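PDB 3F43: putative anti-sigma factor antagonist TM_1081 from Thermotoga maritima, which may act, when phosphorylated, as an anti-anti-sigma factor that counteracts an anti-sigma factor and so releases a sigma factor from inhibition. Local coordinates for residues A[23-28]-A[37-42]; A[46-49]-A[54-57]; A[71-76]-A[85-90]; A[95-100]-A[104-109]. All coordinates share one frame; numbering follows the deposited sequence.

Contact 1. Residues A[23-28]-A[37-42]; sequences VILMPN and HLFKKW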
loop_
_atom_site.group_PDB
_atom_site.type_symbol
_atom_site.label_atom_id
_atom_site.label_comp_id
_atom_site.label_asym_id
_atom_site.label_seq_id
_atom_site.Cartn_x
_atom_site.Cartn_y
_atom_site.Cartn_z
ATOM N N VAL A 23 -19.175 1.485 -11.276
ATOM C CA VAL A 23 -18.697 0.118 -11.247
ATOM C C VAL A 23 -18.708 -0.377 -9.810
ATOM O O VAL A 23 -17.989 0.149 -8.953
ATOM C CB VAL A 23 -17.295 -0.040 -11.846
ATOM C CG1 VAL A 23 -16.882 -1.514 -11.825
ATOM C CG2 VAL A 23 -17.175 0.591 -13.214
ATOM N N ILE A 24 -19.544 -1.381 -9.536
ATOM C CA ILE A 24 -19.670 -1.932 -8.192
ATOM C C ILE A 24 -18.918 -3.265 -8.173
ATOM O O ILE A 24 -19.360 -4.278 -8.779
ATOM C CB ILE A 24 -21.140 -2.130 -7.798
ATOM C CG1 ILE A 24 -21.946 -0.829 -8.011
ATOM C CG2 ILE A 24 -21.234 -2.635 -6.330
ATOM C CD1 ILE A 24 -23.443 -0.944 -7.681
ATOM N N LEU A 25 -17.756 -3.244 -7.522
ATOM C CA LEU A 25 -16.897 -4.414 -7.416
ATOM C C LEU A 25 -17.259 -5.195 -6.167
ATOM O O LEU A 25 -17.278 -4.643 -5.060
ATOM C CB LEU A 25 -15.418 -4.002 -7.314
ATOM C CG LEU A 25 -14.857 -3.147 -8.453
ATOM C CD1 LEU A 25 -13.433 -2.610 -8.094
ATOM C CD2 LEU A 25 -14.938 -3.879 -9.798
HETATM N N MSE A 26 -17.506 -6.483 -6.338
HETATM C CA MSE A 26 -17.914 -7.346 -5.234
HETATM C C MSE A 26 -17.061 -8.617 -5.130
HETATM O O MSE A 26 -17.561 -9.725 -5.333
HETATM C CB MSE A 26 -19.374 -7.706 -5.368
HETATM C CG MSE A 26 -20.327 -6.484 -5.336
HETATM SE SE MSE A 26 -22.119 -6.791 -5.925
HETATM C CE MSE A 26 -21.759 -6.875 -7.829
ATOM N N PRO A 27 -15.762 -8.450 -4.781
ATOM C CA PRO A 27 -14.918 -9.659 -4.626
ATOM C C PRO A 27 -15.519 -10.592 -3.605
ATOM O O PRO A 27 -15.987 -10.165 -2.549
ATOM C CB PRO A 27 -13.563 -9.111 -4.164
ATOM C CG PRO A 27 -13.872 -7.730 -3.641
ATOM C CD PRO A 27 -15.015 -7.219 -4.501
ATOM N N ASN A 28 -15.545 -11.874 -3.930
ATOM C CA ASN A 28 -16.261 -12.838 -3.091
ATOM C C ASN A 28 -15.323 -13.698 -2.257
ATOM O O ASN A 28 -15.772 -14.597 -1.543
ATOM C CB ASN A 28 -17.217 -13.705 -3.917
ATOM C CG ASN A 28 -16.536 -14.463 -5.011
ATOM O OD1 ASN A 28 -15.315 -14.548 -5.061
ATOM N ND2 ASN A 28 -17.335 -15.005 -5.936
ATOM N N HIS A 37 -2.139 -8.217 -7.100
ATOM C CA HIS A 37 -1.710 -7.719 -8.422
ATOM C C HIS A 37 -2.699 -8.109 -9.500
ATOM O O HIS A 37 -3.055 -7.295 -10.351
ATOM C CB HIS A 37 -0.331 -8.233 -8.807
ATOM C CG HIS A 37 0.103 -7.798 -10.164
ATOM N ND1 HIS A 37 0.211 -6.457 -10.511
ATOM C CD2 HIS A 37 0.417 -8.506 -11.272
ATOM C CE1 HIS A 37 0.580 -6.380 -11.778
ATOM N NE2 HIS A 37 0.697 -7.606 -12.267
ATOM N N LEU A 38 -3.190 -9.340 -9.457
ATOM C CA LEU A 38 -4.194 -9.787 -10.443
ATOM C C LEU A 38 -5.443 -8.909 -10.424
ATOM O O LEU A 38 -5.967 -8.521 -11.479
ATOM C CB LEU A 38 -4.585 -11.239 -10.146
ATOM C CG LEU A 38 -5.526 -11.908 -11.154
ATOM C CD1 LEU A 38 -4.834 -12.093 -12.498
ATOM C CD2 LEU A 38 -5.986 -13.243 -10.637
ATOM N N PHE A 39 -5.924 -8.601 -9.219
ATOM C CA PHE A 39 -7.104 -7.768 -9.048
ATOM C C PHE A 39 -6.852 -6.336 -9.520
ATOM O O PHE A 39 -7.668 -5.746 -10.233
ATOM C CB PHE A 39 -7.561 -7.850 -7.575
ATOM C CG PHE A 39 -8.864 -7.120 -7.283
ATOM C CD1 PHE A 39 -10.076 -7.685 -7.588
ATOM C CD2 PHE A 39 -8.836 -5.876 -6.717
ATOM C CE1 PHE A 39 -11.265 -7.010 -7.284
ATOM C CE2 PHE A 39 -10.028 -5.192 -6.421
ATOM C CZ PHE A 39 -11.211 -5.765 -6.726
ATOM N N LYS A 40 -5.728 -5.775 -9.104
ATOM C CA LYS A 40 -5.351 -4.410 -9.494
ATOM C C LYS A 40 -5.303 -4.273 -11.027
ATOM O O LYS A 40 -5.911 -3.356 -11.599
ATOM C CB LYS A 40 -3.980 -4.088 -8.894
ATOM C CG LYS A 40 -3.523 -2.641 -9.126
ATOM C CD LYS A 40 -2.720 -2.513 -10.401
ATOM C CE LYS A 40 -1.938 -1.220 -10.430
ATOM N NZ LYS A 40 -1.237 -1.144 -11.735
ATOM N N LYS A 41 -4.597 -5.188 -11.676
ATOM C CA LYS A 41 -4.457 -5.154 -13.134
ATOM C C LYS A 41 -5.810 -5.241 -13.801
ATOM O O LYS A 41 -6.086 -4.507 -14.716
ATOM C CB LYS A 41 -3.527 -6.249 -13.616
ATOM C CG LYS A 41 -3.266 -6.191 -15.093
ATOM C CD LYS A 41 -2.147 -7.134 -15.497
ATOM C CE LYS A 41 -2.194 -7.453 -16.994
ATOM N NZ LYS A 41 -2.385 -6.242 -17.863
ATOM N N TRP A 42 -6.674 -6.083 -13.261
ATOM C CA TRP A 42 -8.037 -6.240 -13.773
ATOM C C TRP A 42 -8.875 -4.952 -13.626
ATOM O O TRP A 42 -9.485 -4.497 -14.629
ATOM C CB TRP A 42 -8.706 -7.441 -13.110
ATOM C CG TRP A 42 -10.154 -7.658 -13.483
ATOM C CD1 TRP A 42 -10.635 -8.200 -14.643
ATOM C CD2 TRP A 42 -11.284 -7.311 -12.700
ATOM N NE1 TRP A 42 -12.005 -8.230 -14.621
ATOM C CE2 TRP A 42 -12.437 -7.712 -13.434
ATOM C CE3 TRP A 42 -11.450 -6.764 -11.426
ATOM C CZ2 TRP A 42 -13.726 -7.528 -12.951
ATOM C CZ3 TRP A 42 -12.734 -6.584 -10.949
ATOM C CH2 TRP A 42 -13.857 -6.985 -11.716
#

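Contact 2. Residues A[46-49]-A[54-57]; sequences EFLN and KIFL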
loop_
_atom_site.group_PDB
_atom_site.type_symbol
_atom_site.label_atom_id
_atom_site.label_comp_id
_atom_site.label_asym_id
_atom_site.label_seq_id
_atom_site.Cartn_x
_atom_site.Cartn_y
_atom_site.Cartn_z
ATOM N N GLU A 46 -9.910 -3.200 -17.073
ATOM C CA GLU A 46 -11.330 -3.243 -17.397
ATOM C C GLU A 46 -12.090 -1.944 -17.193
ATOM O O GLU A 46 -13.041 -1.677 -17.916
ATOM C CB GLU A 46 -12.026 -4.334 -16.561
ATOM C CG GLU A 46 -11.503 -5.708 -16.855
ATOM C CD GLU A 46 -11.772 -6.159 -18.284
ATOM O OE1 GLU A 46 -12.885 -5.915 -18.805
ATOM O OE2 GLU A 46 -10.869 -6.749 -18.900
ATOM N N PHE A 47 -11.688 -1.157 -16.201
ATOM C CA PHE A 47 -12.463 -0.010 -15.803
ATOM C C PHE A 47 -11.646 1.287 -15.934
ATOM O O PHE A 47 -11.986 2.142 -16.737
ATOM C CB PHE A 47 -13.034 -0.243 -14.418
ATOM C CG PHE A 47 -13.795 -1.545 -14.312
ATOM C CD1 PHE A 47 -14.879 -1.783 -15.131
ATOM C CD2 PHE A 47 -13.372 -2.532 -13.443
ATOM C CE1 PHE A 47 -15.544 -2.990 -15.084
ATOM C CE2 PHE A 47 -14.024 -3.761 -13.400
ATOM C CZ PHE A 47 -15.108 -3.966 -14.202
ATOM N N LEU A 48 -10.627 1.447 -15.091
ATOM C CA LEU A 48 -9.969 2.755 -14.969
ATOM C C LEU A 48 -9.352 3.185 -16.297
ATOM O O LEU A 48 -9.507 4.330 -16.714
ATOM C CB LEU A 48 -8.917 2.748 -13.860
ATOM C CG LEU A 48 -9.459 2.555 -12.453
ATOM C CD1 LEU A 48 -8.386 2.334 -11.381
ATOM C CD2 LEU A 48 -10.389 3.696 -12.038
ATOM N N ASN A 49 -8.680 2.276 -16.988
ATOM C CA ASN A 49 -8.072 2.638 -18.271
ATOM C C ASN A 49 -9.055 2.803 -19.427
ATOM O O ASN A 49 -8.686 3.312 -20.480
ATOM C CB ASN A 49 -6.944 1.666 -18.628
ATOM C CG ASN A 49 -5.780 1.700 -17.623
ATOM O OD1 ASN A 49 -5.631 2.631 -16.814
ATOM N ND2 ASN A 49 -4.944 0.674 -17.676
ATOM N N LYS A 54 -15.822 5.973 -11.545
ATOM C CA LYS A 54 -16.704 5.933 -10.383
ATOM C C LYS A 54 -16.807 4.467 -9.958
ATOM O O LYS A 54 -17.370 3.642 -10.698
ATOM C CB LYS A 54 -18.085 6.503 -10.684
ATOM C CG LYS A 54 -18.121 7.975 -11.084
ATOM C CD LYS A 54 -19.544 8.410 -11.496
ATOM N N ILE A 55 -16.238 4.147 -8.800
ATOM C CA ILE A 55 -16.087 2.763 -8.343
ATOM C C ILE A 55 -16.426 2.624 -6.881
ATOM O O ILE A 55 -16.022 3.436 -6.057
ATOM C CB ILE A 55 -14.618 2.234 -8.568
ATOM C CG1 ILE A 55 -14.288 2.299 -10.075
ATOM C CG2 ILE A 55 -14.397 0.838 -7.978
ATOM C CD1 ILE A 55 -12.977 1.612 -10.450
ATOM N N PHE A 56 -17.217 1.593 -6.579
ATOM C CA PHE A 56 -17.463 1.152 -5.218
ATOM C C PHE A 56 -16.700 -0.166 -5.055
ATOM O O PHE A 56 -16.925 -1.107 -5.829
ATOM C CB PHE A 56 -18.925 0.839 -4.928
ATOM C CG PHE A 56 -19.887 1.984 -5.050
ATOM C CD1 PHE A 56 -19.485 3.318 -5.162
ATOM C CD2 PHE A 56 -21.267 1.709 -5.031
ATOM C CE1 PHE A 56 -20.421 4.344 -5.276
ATOM C CE2 PHE A 56 -22.188 2.720 -5.131
ATOM C CZ PHE A 56 -21.762 4.057 -5.243
ATOM N N LEU A 57 -15.859 -0.273 -4.031
ATOM C CA LEU A 57 -15.240 -1.532 -3.713
ATOM C C LEU A 57 -15.987 -2.074 -2.485
ATOM O O LEU A 57 -15.825 -1.613 -1.343
ATOM C CB LEU A 57 -13.729 -1.398 -3.485
ATOM C CG LEU A 57 -13.024 -2.644 -2.935
ATOM C CD1 LEU A 57 -13.220 -3.833 -3.916
ATOM C CD2 LEU A 57 -11.552 -2.318 -2.722
#

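Contact 3. Residues A[71-76]-A[85-90]; sequences GVIVNI and GFFALV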
loop_
_atom_site.group_PDB
_atom_site.type_symbol
_atom_site.label_atom_id
_atom_site.label_comp_id
_atom_site.label_asym_id
_atom_site.label_seq_id
_atom_site.Cartn_x
_atom_site.Cartn_y
_atom_site.Cartn_z
ATOM N N GLY A 71 -2.234 -1.613 -0.701
ATOM C CA GLY A 71 -1.530 -0.966 -1.792
ATOM C C GLY A 71 -2.393 -0.853 -3.045
ATOM O O GLY A 71 -2.379 0.175 -3.738
ATOM N N VAL A 72 -3.182 -1.884 -3.312
ATOM C CA VAL A 72 -4.132 -1.856 -4.433
ATOM C C VAL A 72 -5.206 -0.777 -4.236
ATOM O O VAL A 72 -5.488 0.021 -5.150
ATOM C CB VAL A 72 -4.677 -3.222 -4.750
ATOM C CG1 VAL A 72 -5.850 -3.113 -5.755
ATOM C CG2 VAL A 72 -3.472 -4.095 -5.274
ATOM N N ILE A 73 -5.780 -0.715 -3.032
ATOM C CA ILE A 73 -6.747 0.319 -2.706
ATOM C C ILE A 73 -6.156 1.719 -2.917
ATOM O O ILE A 73 -6.781 2.601 -3.533
ATOM C CB ILE A 73 -7.276 0.140 -1.291
ATOM C CG1 ILE A 73 -8.121 -1.141 -1.251
ATOM C CG2 ILE A 73 -8.071 1.358 -0.823
ATOM C CD1 ILE A 73 -8.548 -1.535 0.160
ATOM N N VAL A 74 -4.926 1.900 -2.452
ATOM C CA VAL A 74 -4.225 3.152 -2.627
ATOM C C VAL A 74 -4.017 3.474 -4.096
ATOM O O VAL A 74 -4.190 4.612 -4.497
ATOM C CB VAL A 74 -2.911 3.176 -1.808
ATOM C CG1 VAL A 74 -1.982 4.336 -2.254
ATOM C CG2 VAL A 74 -3.225 3.233 -0.320
ATOM N N ASN A 75 -3.640 2.466 -4.895
ATOM C CA ASN A 75 -3.423 2.716 -6.311
ATOM C C ASN A 75 -4.705 3.138 -7.010
ATOM O O ASN A 75 -4.703 4.028 -7.871
ATOM C CB ASN A 75 -2.846 1.482 -6.985
ATOM C CG ASN A 75 -1.370 1.323 -6.731
ATOM O OD1 ASN A 75 -0.637 2.299 -6.623
ATOM N ND2 ASN A 75 -0.933 0.078 -6.659
ATOM N N ILE A 76 -5.810 2.496 -6.671
ATOM C CA ILE A 76 -7.121 2.868 -7.222
ATOM C C ILE A 76 -7.521 4.291 -6.810
ATOM O O ILE A 76 -7.964 5.118 -7.637
ATOM C CB ILE A 76 -8.233 1.853 -6.814
ATOM C CG1 ILE A 76 -7.942 0.497 -7.428
ATOM C CG2 ILE A 76 -9.645 2.320 -7.250
ATOM C CD1 ILE A 76 -8.787 -0.633 -6.809
ATOM N N GLY A 85 -12.738 11.352 -10.271
ATOM C CA GLY A 85 -13.878 10.458 -10.162
ATOM C C GLY A 85 -14.368 10.334 -8.737
ATOM O O GLY A 85 -14.199 11.239 -7.909
ATOM N N PHE A 86 -14.984 9.193 -8.447
ATOM C CA PHE A 86 -15.590 8.935 -7.169
ATOM C C PHE A 86 -15.138 7.528 -6.743
ATOM O O PHE A 86 -15.280 6.564 -7.497
ATOM C CB PHE A 86 -17.121 9.008 -7.248
ATOM C CG PHE A 86 -17.795 8.783 -5.923
ATOM C CD1 PHE A 86 -18.118 7.514 -5.491
ATOM C CD2 PHE A 86 -18.050 9.842 -5.077
ATOM C CE1 PHE A 86 -18.696 7.318 -4.254
ATOM C CE2 PHE A 86 -18.632 9.640 -3.836
ATOM C CZ PHE A 86 -18.949 8.370 -3.425
ATOM N N PHE A 87 -14.535 7.412 -5.567
ATOM C CA PHE A 87 -14.166 6.100 -5.028
ATOM C C PHE A 87 -14.740 5.930 -3.626
ATOM O O PHE A 87 -14.633 6.841 -2.778
ATOM C CB PHE A 87 -12.635 5.946 -5.002
ATOM C CG PHE A 87 -12.149 4.574 -4.608
ATOM C CD1 PHE A 87 -12.773 3.404 -5.055
ATOM C CD2 PHE A 87 -10.980 4.438 -3.844
ATOM C CE1 PHE A 87 -12.265 2.136 -4.680
ATOM C CE2 PHE A 87 -10.459 3.188 -3.509
ATOM C CZ PHE A 87 -11.113 2.033 -3.923
ATOM N N ALA A 88 -15.378 4.789 -3.365
ATOM C CA ALA A 88 -15.808 4.478 -2.014
ATOM C C ALA A 88 -15.596 3.038 -1.659
ATOM O O ALA A 88 -15.699 2.171 -2.519
ATOM C CB ALA A 88 -17.299 4.800 -1.791
ATOM N N LEU A 89 -15.250 2.823 -0.384
ATOM C CA LEU A 89 -15.201 1.491 0.197
ATOM C C LEU A 89 -16.558 1.259 0.840
ATOM O O LEU A 89 -17.115 2.156 1.459
ATOM C CB LEU A 89 -14.076 1.362 1.231
ATOM C CG LEU A 89 -12.689 1.752 0.732
ATOM C CD1 LEU A 89 -11.625 1.601 1.818
ATOM C CD2 LEU A 89 -12.308 0.963 -0.517
ATOM N N VAL A 90 -17.110 0.055 0.684
ATOM C CA VAL A 90 -18.450 -0.263 1.157
ATOM C C VAL A 90 -18.433 -1.539 1.971
ATOM O O VAL A 90 -17.834 -2.550 1.562
ATOM C CB VAL A 90 -19.464 -0.397 -0.024
ATOM C CG1 VAL A 90 -20.873 -0.548 0.490
ATOM C CG2 VAL A 90 -19.381 0.853 -0.926
#

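Contact 4. Residues A[95-100]-A[104-109]; sequences KVERVL and NLDRIV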
loop_
_atom_site.group_PDB
_atom_site.type_symbol
_atom_site.label_atom_id
_atom_site.label_comp_id
_atom_site.label_asym_id
_atom_site.label_seq_id
_atom_site.Cartn_x
_atom_site.Cartn_y
_atom_site.Cartn_z
ATOM N N LYS A 95 -12.540 -6.263 11.325
ATOM C CA LYS A 95 -11.103 -6.452 11.114
ATOM C C LYS A 95 -10.563 -5.497 10.027
ATOM O O LYS A 95 -9.495 -4.872 10.176
ATOM C CB LYS A 95 -10.856 -7.908 10.708
ATOM C CG LYS A 95 -9.412 -8.382 10.785
ATOM C CD LYS A 95 -9.296 -9.837 10.338
ATOM N N VAL A 96 -11.295 -5.393 8.923
ATOM C CA VAL A 96 -10.915 -4.507 7.836
ATOM C C VAL A 96 -11.052 -3.047 8.276
ATOM O O VAL A 96 -10.144 -2.238 8.042
ATOM C CB VAL A 96 -11.746 -4.825 6.553
ATOM C CG1 VAL A 96 -11.498 -3.767 5.443
ATOM C CG2 VAL A 96 -11.400 -6.258 6.064
ATOM N N GLU A 97 -12.151 -2.688 8.910
ATOM C CA GLU A 97 -12.318 -1.310 9.351
ATOM C C GLU A 97 -11.226 -0.875 10.348
ATOM O O GLU A 97 -10.842 0.291 10.375
ATOM C CB GLU A 97 -13.705 -1.088 9.972
ATOM C CG GLU A 97 -13.878 0.310 10.584
ATOM C CD GLU A 97 -13.527 1.456 9.601
ATOM O OE1 GLU A 97 -13.956 1.359 8.421
ATOM O OE2 GLU A 97 -12.816 2.436 10.002
ATOM N N ARG A 98 -10.743 -1.808 11.176
ATOM C CA ARG A 98 -9.657 -1.494 12.113
ATOM C C ARG A 98 -8.384 -1.121 11.360
ATOM O O ARG A 98 -7.697 -0.157 11.712
ATOM C CB ARG A 98 -9.416 -2.682 13.044
ATOM C CG ARG A 98 -8.414 -2.456 14.156
ATOM C CD ARG A 98 -8.539 -3.558 15.211
ATOM N NE ARG A 98 -9.821 -3.470 15.940
ATOM C CZ ARG A 98 -10.854 -4.325 15.856
ATOM N NH1 ARG A 98 -10.829 -5.416 15.082
ATOM N NH2 ARG A 98 -11.946 -4.086 16.573
ATOM N N VAL A 99 -8.096 -1.852 10.275
ATOM C CA VAL A 99 -6.932 -1.537 9.447
ATOM C C VAL A 99 -7.142 -0.177 8.771
ATOM O O VAL A 99 -6.208 0.632 8.724
ATOM C CB VAL A 99 -6.609 -2.650 8.442
ATOM C CG1 VAL A 99 -5.621 -2.153 7.347
ATOM C CG2 VAL A 99 -6.094 -3.887 9.199
ATOM N N LEU A 100 -8.356 0.070 8.250
ATOM C CA LEU A 100 -8.663 1.334 7.538
ATOM C C LEU A 100 -8.499 2.531 8.471
ATOM O O LEU A 100 -8.049 3.583 8.065
ATOM C CB LEU A 100 -10.077 1.298 6.938
ATOM C CG LEU A 100 -10.349 0.280 5.830
ATOM C CD1 LEU A 100 -11.854 0.302 5.421
ATOM C CD2 LEU A 100 -9.443 0.474 4.602
ATOM N N ASN A 104 -5.281 5.395 8.675
ATOM C CA ASN A 104 -5.862 6.707 8.353
ATOM C C ASN A 104 -6.564 6.766 6.991
ATOM O O ASN A 104 -6.919 7.850 6.518
ATOM C CB ASN A 104 -4.823 7.836 8.486
ATOM C CG ASN A 104 -4.597 8.265 9.920
ATOM O OD1 ASN A 104 -5.078 7.648 10.865
ATOM N ND2 ASN A 104 -3.812 9.317 10.085
ATOM N N LEU A 105 -6.782 5.604 6.369
ATOM C CA LEU A 105 -7.436 5.579 5.086
ATOM C C LEU A 105 -8.870 6.119 5.203
ATOM O O LEU A 105 -9.376 6.763 4.293
ATOM C CB LEU A 105 -7.375 4.171 4.501
ATOM C CG LEU A 105 -7.565 3.883 3.049
ATOM C CD1 LEU A 105 -7.110 4.947 2.081
ATOM C CD2 LEU A 105 -6.900 2.475 2.823
ATOM N N ASP A 106 -9.492 5.911 6.363
ATOM C CA ASP A 106 -10.818 6.452 6.611
ATOM C C ASP A 106 -10.912 7.980 6.665
ATOM O O ASP A 106 -12.011 8.545 6.665
ATOM C CB ASP A 106 -11.472 5.796 7.829
ATOM C CG ASP A 106 -10.753 6.081 9.137
ATOM O OD1 ASP A 106 -9.695 6.762 9.173
ATOM O OD2 ASP A 106 -11.253 5.564 10.153
ATOM N N ARG A 107 -9.753 8.656 6.688
ATOM C CA ARG A 107 -9.672 10.111 6.567
ATOM C C ARG A 107 -9.618 10.621 5.116
ATOM O O ARG A 107 -9.852 11.803 4.878
ATOM C CB ARG A 107 -8.468 10.659 7.361
ATOM C CG ARG A 107 -8.524 10.290 8.830
ATOM C CD ARG A 107 -7.252 10.722 9.566
ATOM N NE ARG A 107 -7.240 10.212 10.939
ATOM C CZ ARG A 107 -6.400 10.628 11.894
ATOM N NH1 ARG A 107 -5.487 11.573 11.649
ATOM N NH2 ARG A 107 -6.476 10.092 13.108
ATOM N N ILE A 108 -9.299 9.754 4.161
ATOM C CA ILE A 108 -9.056 10.147 2.777
ATOM C C ILE A 108 -9.904 9.443 1.703
ATOM O O ILE A 108 -9.802 9.791 0.527
ATOM C CB ILE A 108 -7.551 10.029 2.421
ATOM C CG1 ILE A 108 -7.017 8.605 2.547
ATOM C CG2 ILE A 108 -6.706 11.011 3.321
ATOM C CD1 ILE A 108 -5.620 8.375 1.830
ATOM N N VAL A 109 -10.691 8.442 2.096
ATOM C CA VAL A 109 -11.613 7.779 1.173
ATOM C C VAL A 109 -12.947 7.618 1.904
ATOM O O VAL A 109 -13.005 7.337 3.104
ATOM C CB VAL A 109 -11.055 6.430 0.646
ATOM C CG1 VAL A 109 -10.978 5.409 1.745
ATOM C CG2 VAL A 109 -11.908 5.894 -0.541
#

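Contact 1. Residues A[23-28]-A[37-42]
The indole of W42, whose outer rim meets L25, is held at its polar end by a hydrogen bond from NE1 to the backbone O of H11, a histidine of the N-terminal purification tag. The six-membered ring of W42 points the other way, towards strand 22-25, where CD2 of L25 lies 3.7 Å from CZ3 of W42 and nearly as close to CH2. L25 shares its two methyls between neighbours one helical turn apart: CD2 goes to the indole, and CD1 lies 4.1 Å from CZ, the para carbon of F39, which the methyl meets obliquely. A chi1 of -57° directs CG of L25 at the helix, and the fork there gives one methyl to each ring. F39 and W42 both carry CG anti to the backbone N, with chi1 of -175° and 176°, and their rings reach from helix 36-48 towards the strand side by side. Beyond the strand end, the ring of P27 makes a lighter touch, with its CB 4.4 Å from CE1 of F39. F14 packs on both aromatic rings, edge-to-face on that of F39. The contact joins the first strand and the helix of a beta-alpha-beta unit in the STAS fold. All four touching residues are buried and meet through carbon alone, which implies cohesion by dispersion and the hydrophobic effect, with little directional demand.

Contact 2. Residues A[46-49]-A[54-57]
I55 and L48 meet where helix 36-48 runs out and the chain returns as strand 54-58, the closing half of a beta-alpha-beta unit in the STAS domain. The contact is small, burying 93 Å² in all, and across it the interactions are apolar. On the strand side a single methyl, CD1 of I55, does the touching. Its CG1 lies anti to the carbonyl carbon (chi1 -60°) and the chain beyond is extended, carrying CD1 up off the sheet to the helix. L48 comes in at about a right angle to it and presents CD2, with CG a little farther off, at 4.2 Å from CD1 of I55. F47 adds only its CB, 4.4 Å from CD1 of I55, because its ring turns towards strand 22-25.

Aromatic neighbours help to place that ring. It packs edge-to-face with the rings of Y16 and W42, while CB of E46, the residue before it, sits 3.7 Å above the centre of one face of the F47 ring. A wider, pi-type turn at 46-48 accompanies this end of the helix.

Backbone hydrogen bonds, finally, hold the strand in the middle of the sheet: I55 pairs with F86 and A88 on one side, K54 and F56 with V23 on the other. The side chain of I80, from helix 67-83, touches both L48 and I55, so two helices converge on this spot. Between 46-49 and 54-57 the nearest atoms are CD2 of L48 and CD1 of I55, 3.7 Å apart.

Contact 3. Residues A[71-76]-A[85-90]
I76 and F87 form the tight part of this contact. The CG2 methyl of I76 sits over one face of the F87 ring, 3.7 Å from its centroid and 15° off the ring normal, a clear CH-pi interaction. F87 reaches the helix because its CG is anti to the backbone N (chi1 -174°), and on I76 it is the CG2 branch, also anti to the backbone N, that bears on the ring. One turn earlier, I73 meets CE2 of F87 with its backbone O at 3.7 Å, obliquely to the ring, and with CG2 at 4.0 Å. That methyl, CG2 of I73, also approaches CD2 of L89, though more loosely, at 4.3 Å. The short segments of helix 67-83 and strand 86-90 run roughly antiparallel, at 152°, with their axes 10.3 Å apart, as helix and strand do in a beta-alpha-beta unit.

On the looser side, V72 and N75 are partly exposed and touch K40 of helix 36-48. V74, facing away from the strand, is buried and packs on S67 of the second subunit, by similarity the phosphorylated serine, unmodified here. Between helix and sheet the chemistry is mostly methyl against ring and methyl against methyl, with the I73 carbonyl oxygen beside the ring, which suggests that dispersion and burial dominate, with a probable small electrostatic gain from the C-H over the face.

Contact 4. Residues A[95-100]-A[104-109]
L100 and L105 bracket the turn that leaves helix 94-102 and leads, in the STAS fold, to strand 110-112, outermost in this chain's sheet. Their side chains approach obliquely, each offering a methyl, with CD2 of L100 3.7 Å from CD2 of L105. L105 also packs on L70 and L77 of helix 67-83 and on S67 of the second subunit, so L105 lies at the dimer interface.

E97 and D106, nearer solvent, cross at about a right angle, yet their carboxylate planes differ by only 26°. OE2 of E97 lies 3.5 Å from OD2 of D106, a meeting of two acceptors that would be unfavourable if both were charged and might raise the pKa of one of them. D106 has CG between its backbone N and carbonyl carbon (chi1 65°), which turns the carboxylate back towards the helix.

The backbone closes the turn: N of D106 donates to O of L100 at 3.2 Å, from well above the carbonyl plane. Farther along, O of L105 accepts two hydrogen bonds, from N of I108 at 3.0 Å and from N of V109 at 3.1 Å.

How the contacts relate
The four contacts follow one another along the chain without overlap. Contacts 1 and 2 share helix 36-48, their centres about 9 Å apart, and their strands are neighbours in the sheet, joined by probable hydrogen bonds such as V23 N to K54 O. Contact 3, with its centre about 9 Å from that of contact 2, adds the next parallel strand and the following helix, touching contact 1 through F39 and V72. The centre of contact 4 lies about 20 Å from that of contact 2, across the chain's centre, but contact 4 meets contact 3 through L89 and L100. Together they trace successive steps of one STAS domain, from its first helix to the dimer-facing side.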